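Local coordinates for putative secreted glycosylhydrolase (PDB 3IMM), which is probably a secreted glycoside hydrolase, related by sequence to the 3-keto-disaccharide hydrolases, at residues G64-N78 with K169-Q183. Residues are numbered along the deposited sequence; the frame is centred on the assembly and turned at random.
Sequences GVVVYCTDTKDWIPN and KPFAELPTKGFIGLQ
Tyr68 lays one ring face on the backbone of Thr176, whose CA stands 3.6 Å from the ring centroid, almost on the normal: a CH-pi contact. With CG beside its own N (chi1 -65°), the ring runs alongside the Thr176 side chain, while Val67 CG2 touches the opposite face nearer the rim. The Tyr68 OH bonds to Gly131 O and, through a water, to Thr176 O. Were Tyr68 an alanine, Thr176 CA would probably lose its ring and Gly131 O and the water their phenolic mate. The left-handed backbone of Tyr68 (phi 58°) sits in a beta bulge between the antiparallel pairs Val66-Gly181 and Cys69-Phe179; a water joins Tyr68 N to Gly178 O. Beyond it, Thr72 CG2 meets Phe179 CD2 at 3.6 Å, the side chains crossing at about a right angle. Lys169, extended beyond CG, donates a hydrogen bond from NZ to Asn78 OD1, 2.6 Å, in the carbonyl plane, while Asn78 ND2 donates to Asp74 O, so both ends of the amide are held. Paired strands 62-69 and 179-182 thus join within an antiparallel sheet, consistent with a concanavalin-like fold, and the Lys169-Asn78 bond ties loop 70-78 to the segment before strand 179-182.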
ATOM      1  N   GLY A  64      -2.293   0.623  -4.176  1.00 32.87           N
ATOM      2  CA  GLY A  64      -1.526   0.044  -3.069  1.00 31.35           C
ATOM      3  C   GLY A  64      -0.497   0.994  -2.521  1.00 31.80           C
ATOM      4  O   GLY A  64      -0.048   1.888  -3.211  1.00 31.79           O
ATOM      5  N   VAL A  65      -0.156   0.796  -1.256  1.00 31.30           N
ATOM      6  CA  VAL A  65       0.882   1.540  -0.590  1.00 28.01           C
ATOM      7  C   VAL A  65       2.092   0.614  -0.582  1.00 29.34           C
ATOM      8  O   VAL A  65       1.975  -0.574  -0.210  1.00 27.66           O
ATOM      9  CB  VAL A  65       0.445   1.918   0.833  1.00 29.30           C
ATOM     10  CG1 VAL A  65       1.529   2.725   1.512  1.00 29.39           C
ATOM     11  CG2 VAL A  65      -0.908   2.727   0.788  1.00 30.19           C
ATOM     12  N   VAL A  66       3.246   1.136  -0.985  1.00 27.42           N
ATOM     13  CA  VAL A  66       4.465   0.338  -1.050  1.00 26.95           C
ATOM     14  C   VAL A  66       5.373   0.742   0.092  1.00 25.29           C
ATOM     15  O   VAL A  66       5.577   1.912   0.317  1.00 26.32           O
ATOM     16  CB  VAL A  66       5.153   0.489  -2.418  1.00 27.22           C
ATOM     17  CG1 VAL A  66       6.414  -0.341  -2.500  1.00 26.37           C
ATOM     18  CG2 VAL A  66       4.167   0.055  -3.525  1.00 29.16           C
ATOM     19  N   VAL A  67       5.874  -0.228   0.837  1.00 25.27           N
ATOM     20  CA  VAL A  67       6.809   0.032   1.947  1.00 25.45           C
ATOM     21  C   VAL A  67       8.040  -0.838   1.732  1.00 27.04           C
ATOM     22  O   VAL A  67       8.043  -1.777   0.893  1.00 27.57           O
ATOM     23  CB  VAL A  67       6.172  -0.216   3.356  1.00 25.88           C
ATOM     24  CG1 VAL A  67       4.951   0.714   3.567  1.00 22.37           C
ATOM     25  CG2 VAL A  67       5.775  -1.725   3.578  1.00 24.05           C
ATOM     26  N   TYR A  68       9.109  -0.495   2.440  1.00 27.10           N
ATOM     27  CA  TYR A  68      10.309  -1.308   2.443  1.00 25.84           C
ATOM     28  C   TYR A  68      10.873  -1.478   1.035  1.00 26.80           C
ATOM     29  O   TYR A  68      11.377  -2.563   0.677  1.00 28.39           O
ATOM     30  CB  TYR A  68       9.988  -2.705   3.042  1.00 23.42           C
ATOM     31  CG  TYR A  68       9.572  -2.762   4.487  1.00 23.18           C
ATOM     32  CD1 TYR A  68       9.713  -1.669   5.323  1.00 25.00           C
ATOM     33  CD2 TYR A  68       9.121  -3.978   5.055  1.00 27.65           C
ATOM     34  CE1 TYR A  68       9.363  -1.739   6.643  1.00 26.27           C
ATOM     35  CE2 TYR A  68       8.797  -4.062   6.401  1.00 25.56           C
ATOM     36  CZ  TYR A  68       8.928  -2.944   7.186  1.00 27.16           C
ATOM     37  OH  TYR A  68       8.631  -2.983   8.521  1.00 23.38           O
ATOM     38  N   CYS A  69      10.783  -0.429   0.229  1.00 28.15           N
ATOM     39  CA  CYS A  69      11.264  -0.496  -1.142  1.00 30.45           C
ATOM     40  C   CYS A  69      12.747  -0.196  -1.202  1.00 28.63           C
ATOM     41  O   CYS A  69      13.173   0.865  -0.820  1.00 30.56           O
ATOM     42  CB  CYS A  69      10.490   0.440  -2.074  1.00 30.77           C
ATOM     43  SG  CYS A  69      11.098   0.349  -3.722  1.00 32.65           S
ATOM     44  N   THR A  70      13.527  -1.156  -1.695  1.00 30.49           N
ATOM     45  CA  THR A  70      14.978  -1.033  -1.714  1.00 29.79           C
ATOM     46  C   THR A  70      15.469  -0.652  -3.117  1.00 32.20           C
ATOM     47  O   THR A  70      16.659  -0.423  -3.306  1.00 29.96           O
ATOM     48  CB  THR A  70      15.659  -2.344  -1.234  1.00 30.28           C
ATOM     49  OG1 THR A  70      15.249  -3.433  -2.065  1.00 30.24           O
ATOM     50  CG2 THR A  70      15.297  -2.661   0.239  1.00 28.80           C
ATOM     51  N   ASP A  71      14.539  -0.500  -4.063  1.00 31.26           N
ATOM     52  CA  ASP A  71      14.864  -0.063  -5.404  1.00 31.54           C
ATOM     53  C   ASP A  71      13.631   0.551  -6.013  1.00 31.15           C
ATOM     54  O   ASP A  71      12.702  -0.168  -6.360  1.00 33.21           O
ATOM     55  CB  ASP A  71      15.285  -1.286  -6.222  1.00 31.51           C
ATOM     56  CG  ASP A  71      15.787  -0.937  -7.623  1.00 33.07           C
ATOM     57  OD1 ASP A  71      15.336   0.073  -8.224  1.00 37.53           O
ATOM     58  OD2 ASP A  71      16.621  -1.709  -8.119  1.00 36.16           O
ATOM     59  N   THR A  72      13.593   1.870  -6.156  1.00 33.72           N
ATOM     60  CA  THR A  72      12.371   2.538  -6.668  1.00 34.61           C
ATOM     61  C   THR A  72      12.188   2.372  -8.212  1.00 34.19           C
ATOM     62  O   THR A  72      11.082   2.547  -8.729  1.00 36.09           O
ATOM     63  CB  THR A  72      12.342   3.999  -6.272  1.00 33.85           C
ATOM     64  OG1 THR A  72      13.480   4.647  -6.829  1.00 32.77           O
ATOM     65  CG2 THR A  72      12.389   4.144  -4.751  1.00 32.97           C
ATOM     66  N   LYS A  73      13.242   1.983  -8.928  1.00 35.73           N
ATOM     67  CA  LYS A  73      13.123   1.670 -10.376  1.00 37.33           C
ATOM     68  C   LYS A  73      12.553   0.239 -10.552  1.00 37.31           C
ATOM     69  O   LYS A  73      11.498   0.056 -11.163  1.00 40.81           O
ATOM     70  CB  LYS A  73      14.461   1.854 -11.120  1.00 37.24           C
ATOM     71  N   ASP A  74      13.219  -0.749  -9.962  1.00 35.87           N
ATOM     72  CA  ASP A  74      12.750  -2.145  -9.967  1.00 33.41           C
ATOM     73  C   ASP A  74      12.049  -2.506  -8.650  1.00 30.86           C
ATOM     74  O   ASP A  74      12.480  -3.401  -7.906  1.00 28.18           O
ATOM     75  CB  ASP A  74      13.950  -3.076 -10.228  1.00 35.29           C
ATOM     76  CG  ASP A  74      13.546  -4.542 -10.409  1.00 34.89           C
ATOM     77  OD1 ASP A  74      12.422  -4.811 -10.889  1.00 35.39           O
ATOM     78  OD2 ASP A  74      14.373  -5.410 -10.083  1.00 37.43           O
ATOM     79  N   TRP A  75      10.943  -1.822  -8.388  1.00 29.54           N
ATOM     80  CA  TRP A  75      10.320  -1.845  -7.065  1.00 30.64           C
ATOM     81  C   TRP A  75       9.436  -3.048  -6.813  1.00 30.56           C
ATOM     82  O   TRP A  75       9.305  -3.486  -5.690  1.00 28.18           O
ATOM     83  CB  TRP A  75       9.502  -0.563  -6.830  1.00 32.16           C
ATOM     84  CG  TRP A  75       8.262  -0.344  -7.701  1.00 34.09           C
ATOM     85  CD1 TRP A  75       8.186   0.384  -8.864  1.00 33.68           C
ATOM     86  CD2 TRP A  75       6.919  -0.796  -7.426  1.00 31.53           C
ATOM     87  NE1 TRP A  75       6.890   0.415  -9.314  1.00 34.02           N
ATOM     88  CE2 TRP A  75       6.093  -0.301  -8.463  1.00 34.63           C
ATOM     89  CE3 TRP A  75       6.344  -1.554  -6.407  1.00 33.11           C
ATOM     90  CZ2 TRP A  75       4.723  -0.562  -8.524  1.00 33.96           C
ATOM     91  CZ3 TRP A  75       4.975  -1.818  -6.459  1.00 35.54           C
ATOM     92  CH2 TRP A  75       4.180  -1.327  -7.525  1.00 34.83           C
ATOM     93  N   ILE A  76       8.850  -3.588  -7.884  1.00 30.80           N
ATOM     94  CA  ILE A  76       7.780  -4.549  -7.753  1.00 28.92           C
ATOM     95  C   ILE A  76       8.248  -5.786  -6.956  1.00 29.13           C
ATOM     96  O   ILE A  76       7.568  -6.188  -6.022  1.00 31.14           O
ATOM     97  CB  ILE A  76       7.188  -4.894  -9.142  1.00 30.57           C
ATOM     98  CG1 ILE A  76       6.343  -3.728  -9.659  1.00 27.33           C
ATOM     99  CG2 ILE A  76       6.316  -6.160  -9.074  1.00 24.28           C
ATOM    100  CD1 ILE A  76       6.194  -3.696 -11.187  1.00 30.99           C
ATOM    101  N   PRO A  77       9.396  -6.396  -7.330  1.00 29.49           N
ATOM    102  CA  PRO A  77       9.900  -7.511  -6.548  1.00 29.31           C
ATOM    103  C   PRO A  77      10.702  -7.119  -5.307  1.00 30.15           C
ATOM    104  O   PRO A  77      11.051  -7.978  -4.530  1.00 33.38           O
ATOM    105  CB  PRO A  77      10.811  -8.278  -7.550  1.00 31.09           C
ATOM    106  CG  PRO A  77      11.147  -7.309  -8.634  1.00 29.72           C
ATOM    107  CD  PRO A  77      10.255  -6.105  -8.500  1.00 28.17           C
ATOM    108  N   ASN A  78      11.000  -5.840  -5.107  1.00 30.50           N
ATOM    109  CA  ASN A  78      11.868  -5.438  -3.998  1.00 28.84           C
ATOM    110  C   ASN A  78      11.111  -4.565  -3.035  1.00 28.52           C
ATOM    111  O   ASN A  78      11.576  -3.507  -2.659  1.00 27.92           O
ATOM    112  CB  ASN A  78      13.118  -4.721  -4.522  1.00 28.89           C
ATOM    113  CG  ASN A  78      13.950  -5.599  -5.424  1.00 27.78           C
ATOM    114  OD1 ASN A  78      14.443  -6.617  -4.995  1.00 34.14           O
ATOM    115  ND2 ASN A  78      14.084  -5.220  -6.672  1.00 31.15           N
ATOM    116  N   LYS A 169      10.675 -13.016  -4.593  1.00 28.88           N
ATOM    117  CA  LYS A 169      11.638 -12.930  -3.493  1.00 32.38           C
ATOM    118  C   LYS A 169      10.940 -13.255  -2.183  1.00 31.16           C
ATOM    119  O   LYS A 169       9.971 -12.568  -1.839  1.00 32.06           O
ATOM    120  CB  LYS A 169      12.261 -11.534  -3.429  1.00 32.45           C
ATOM    121  CG  LYS A 169      12.948 -11.149  -4.725  1.00 35.98           C
ATOM    122  CD  LYS A 169      14.080 -10.194  -4.467  1.00 39.67           C
ATOM    123  CE  LYS A 169      14.735  -9.727  -5.770  1.00 41.13           C
ATOM    124  NZ  LYS A 169      15.854  -8.778  -5.482  1.00 42.24           N
ATOM    125  N   PRO A 170      11.412 -14.307  -1.462  1.00 30.49           N
ATOM    126  CA  PRO A 170      10.772 -14.710  -0.200  1.00 30.15           C
ATOM    127  C   PRO A 170      10.712 -13.537   0.777  1.00 29.50           C
ATOM    128  O   PRO A 170      11.734 -12.892   1.036  1.00 28.88           O
ATOM    129  CB  PRO A 170      11.692 -15.813   0.331  1.00 29.51           C
ATOM    130  CG  PRO A 170      12.377 -16.350  -0.843  1.00 30.63           C
ATOM    131  CD  PRO A 170      12.564 -15.166  -1.772  1.00 30.62           C
ATOM    132  N   PHE A 171       9.530 -13.246   1.305  1.00 28.81           N
ATOM    133  CA  PHE A 171       9.401 -12.118   2.241  1.00 28.27           C
ATOM    134  C   PHE A 171      10.185 -12.307   3.531  1.00 27.42           C
ATOM    135  O   PHE A 171      10.561 -11.322   4.148  1.00 28.53           O
ATOM    136  CB  PHE A 171       7.917 -11.780   2.509  1.00 30.16           C
ATOM    137  CG  PHE A 171       7.295 -10.832   1.474  1.00 26.23           C
ATOM    138  CD1 PHE A 171       7.850 -10.662   0.214  1.00 29.52           C
ATOM    139  CD2 PHE A 171       6.112 -10.162   1.764  1.00 29.78           C
ATOM    140  CE1 PHE A 171       7.260  -9.794  -0.739  1.00 30.16           C
ATOM    141  CE2 PHE A 171       5.539  -9.303   0.832  1.00 29.17           C
ATOM    142  CZ  PHE A 171       6.105  -9.131  -0.422  1.00 30.83           C
ATOM    143  N   ALA A 172      10.471 -13.557   3.923  1.00 26.82           N
ATOM    144  CA  ALA A 172      11.319 -13.833   5.071  1.00 27.19           C
ATOM    145  C   ALA A 172      12.733 -13.281   4.950  1.00 27.49           C
ATOM    146  O   ALA A 172      13.394 -13.083   5.965  1.00 26.77           O
ATOM    147  CB  ALA A 172      11.367 -15.330   5.384  1.00 26.59           C
ATOM    148  N   GLU A 173      13.190 -13.015   3.732  0.50 30.40           N
ATOM    149  CA  GLU A 173      14.557 -12.531   3.527  0.50 31.38           C
ATOM    150  C   GLU A 173      14.552 -11.095   2.982  0.50 31.01           C
ATOM    151  O   GLU A 173      15.604 -10.546   2.643  0.50 32.34           O
ATOM    152  CB  GLU A 173      15.332 -13.471   2.594  0.50 32.84           C
ATOM    153  CG  GLU A 173      14.838 -14.925   2.518  0.50 35.58           C
ATOM    154  CD  GLU A 173      15.167 -15.794   3.732  0.50 38.70           C
ATOM    155  OE1 GLU A 173      15.954 -15.370   4.608  0.50 38.53           O
ATOM    156  OE2 GLU A 173      14.619 -16.923   3.800  0.50 40.32           O
ATOM    157  N   LEU A 174      13.368 -10.488   2.894  1.00 31.16           N
ATOM    158  CA  LEU A 174      13.249  -9.100   2.478  1.00 30.47           C
ATOM    159  C   LEU A 174      13.732  -8.167   3.615  1.00 30.33           C
ATOM    160  O   LEU A 174      13.435  -8.415   4.806  1.00 27.29           O
ATOM    161  CB  LEU A 174      11.798  -8.800   2.065  1.00 31.56           C
ATOM    162  CG  LEU A 174      11.558  -8.330   0.623  1.00 32.43           C
ATOM    163  CD1 LEU A 174      12.153  -9.216  -0.402  1.00 32.12           C
ATOM    164  CD2 LEU A 174      10.102  -8.142   0.400  1.00 32.04           C
ATOM    165  N   PRO A 175      14.550  -7.156   3.258  1.00 30.46           N
ATOM    166  CA  PRO A 175      14.842  -6.063   4.186  1.00 30.23           C
ATOM    167  C   PRO A 175      13.574  -5.335   4.662  1.00 30.82           C
ATOM    168  O   PRO A 175      12.590  -5.212   3.899  1.00 28.81           O
ATOM    169  CB  PRO A 175      15.719  -5.115   3.349  1.00 31.03           C
ATOM    170  CG  PRO A 175      16.330  -5.992   2.282  1.00 31.45           C
ATOM    171  CD  PRO A 175      15.290  -7.024   1.980  1.00 30.10           C
ATOM    172  N   THR A 176      13.646  -4.790   5.883  1.00 30.57           N
ATOM    173  CA  THR A 176      12.525  -4.157   6.540  1.00 27.44           C
ATOM    174  C   THR A 176      12.801  -2.651   6.730  1.00 28.86           C
ATOM    175  O   THR A 176      12.479  -2.029   7.751  1.00 28.47           O
ATOM    176  CB  THR A 176      12.198  -4.917   7.824  1.00 27.85           C
ATOM    177  OG1 THR A 176      13.302  -4.839   8.750  1.00 29.12           O
ATOM    178  CG2 THR A 176      11.898  -6.377   7.476  1.00 24.20           C
ATOM    179  N   LYS A 177      13.432  -2.100   5.709  1.00 27.45           N
ATOM    180  CA  LYS A 177      13.745  -0.688   5.598  1.00 29.26           C
ATOM    181  C   LYS A 177      13.762  -0.344   4.105  1.00 27.92           C
ATOM    182  O   LYS A 177      14.324  -1.093   3.298  1.00 28.59           O
ATOM    183  CB  LYS A 177      15.131  -0.396   6.213  1.00 30.58           C
ATOM    184  CG  LYS A 177      15.642   1.027   5.891  1.00 30.41           C
ATOM    185  CD  LYS A 177      16.872   1.464   6.698  1.00 33.22           C
ATOM    186  CE  LYS A 177      17.348   2.817   6.194  1.00 34.21           C
ATOM    187  NZ  LYS A 177      18.645   3.280   6.798  1.00 39.53           N
ATOM    188  N   GLY A 178      13.194   0.799   3.749  1.00 27.19           N
ATOM    189  CA  GLY A 178      13.314   1.328   2.390  1.00 26.56           C
ATOM    190  C   GLY A 178      12.360   2.475   2.141  1.00 26.82           C
ATOM    191  O   GLY A 178      11.764   3.034   3.068  1.00 26.79           O
ATOM    192  N   PHE A 179      12.188   2.803   0.871  1.00 27.23           N
ATOM    193  CA  PHE A 179      11.364   3.937   0.495  1.00 25.75           C
ATOM    194  C   PHE A 179       9.887   3.543   0.627  1.00 25.88           C
ATOM    195  O   PHE A 179       9.561   2.356   0.591  1.00 26.40           O
ATOM    196  CB  PHE A 179      11.684   4.395  -0.923  1.00 25.30           C
ATOM    197  CG  PHE A 179      13.125   4.737  -1.125  1.00 26.49           C
ATOM    198  CD1 PHE A 179      13.596   5.985  -0.807  1.00 27.66           C
ATOM    199  CD2 PHE A 179      14.018   3.800  -1.613  1.00 30.69           C
ATOM    200  CE1 PHE A 179      14.911   6.295  -0.990  1.00 29.77           C
ATOM    201  CE2 PHE A 179      15.360   4.118  -1.811  1.00 28.08           C
ATOM    202  CZ  PHE A 179      15.794   5.362  -1.490  1.00 31.16           C
ATOM    203  N   ILE A 180       9.047   4.571   0.802  1.00 26.96           N
ATOM    204  CA  ILE A 180       7.619   4.456   0.795  1.00 27.06           C
ATOM    205  C   ILE A 180       7.085   5.111  -0.484  1.00 26.41           C
ATOM    206  O   ILE A 180       7.571   6.161  -0.922  1.00 28.73           O
ATOM    207  CB  ILE A 180       6.990   5.069   2.093  1.00 27.13           C
ATOM    208  CG1 ILE A 180       7.507   4.333   3.328  1.00 24.99           C
ATOM    209  CG2 ILE A 180       5.496   4.984   2.049  1.00 26.36           C
ATOM    210  CD1 ILE A 180       7.110   4.936   4.693  1.00 22.97           C
ATOM    211  N   GLY A 181       6.137   4.455  -1.130  1.00 25.51           N
ATOM    212  CA  GLY A 181       5.500   5.030  -2.295  1.00 27.67           C
ATOM    213  C   GLY A 181       4.024   4.711  -2.450  1.00 28.08           C
ATOM    214  O   GLY A 181       3.480   3.852  -1.779  1.00 27.88           O
ATOM    215  N   LEU A 182       3.392   5.467  -3.337  1.00 29.28           N
ATOM    216  CA  LEU A 182       2.037   5.217  -3.801  1.00 28.99           C
ATOM    217  C   LEU A 182       2.097   4.969  -5.294  1.00 31.76           C
ATOM    218  O   LEU A 182       2.936   5.523  -6.010  1.00 30.30           O
ATOM    219  CB  LEU A 182       1.131   6.409  -3.516  1.00 27.65           C
ATOM    220  CG  LEU A 182       1.003   6.851  -2.066  1.00 26.51           C
ATOM    221  CD1 LEU A 182       0.256   8.187  -1.971  1.00 29.01           C
ATOM    222  CD2 LEU A 182       0.308   5.719  -1.245  1.00 29.15           C
ATOM    223  N   GLN A 183       1.208   4.104  -5.749  0.50 29.90           N
ATOM    224  CA  GLN A 183       1.145   3.749  -7.152  0.50 30.71           C
ATOM    225  C   GLN A 183       0.223   4.679  -7.915  0.50 26.98           C
ATOM    226  O   GLN A 183      -0.736   5.218  -7.361  0.50 20.20           O
ATOM    227  CB  GLN A 183       0.707   2.306  -7.291  0.50 32.30           C
ATOM    228  CG  GLN A 183       1.705   1.361  -6.671  0.50 36.72           C
ATOM    229  CD  GLN A 183       1.136   0.001  -6.500  0.50 39.27           C
ATOM    230  OE1 GLN A 183       0.829  -0.670  -7.484  0.50 42.72           O
ATOM    231  NE2 GLN A 183       0.979  -0.426  -5.251  0.50 38.38           N
TER
HETATM  232  O   HOH W   1       9.772   1.624   4.280  1.00 23.66           O
HETATM  233  O   HOH W   2      12.315  -4.967   1.105  1.00 24.46           O
HETATM  234  O   HOH W   3      10.579  -1.678   9.912  1.00 27.80           O
HETATM  235  O   HOH W   4       9.371 -10.329  -4.761  1.00 28.50           O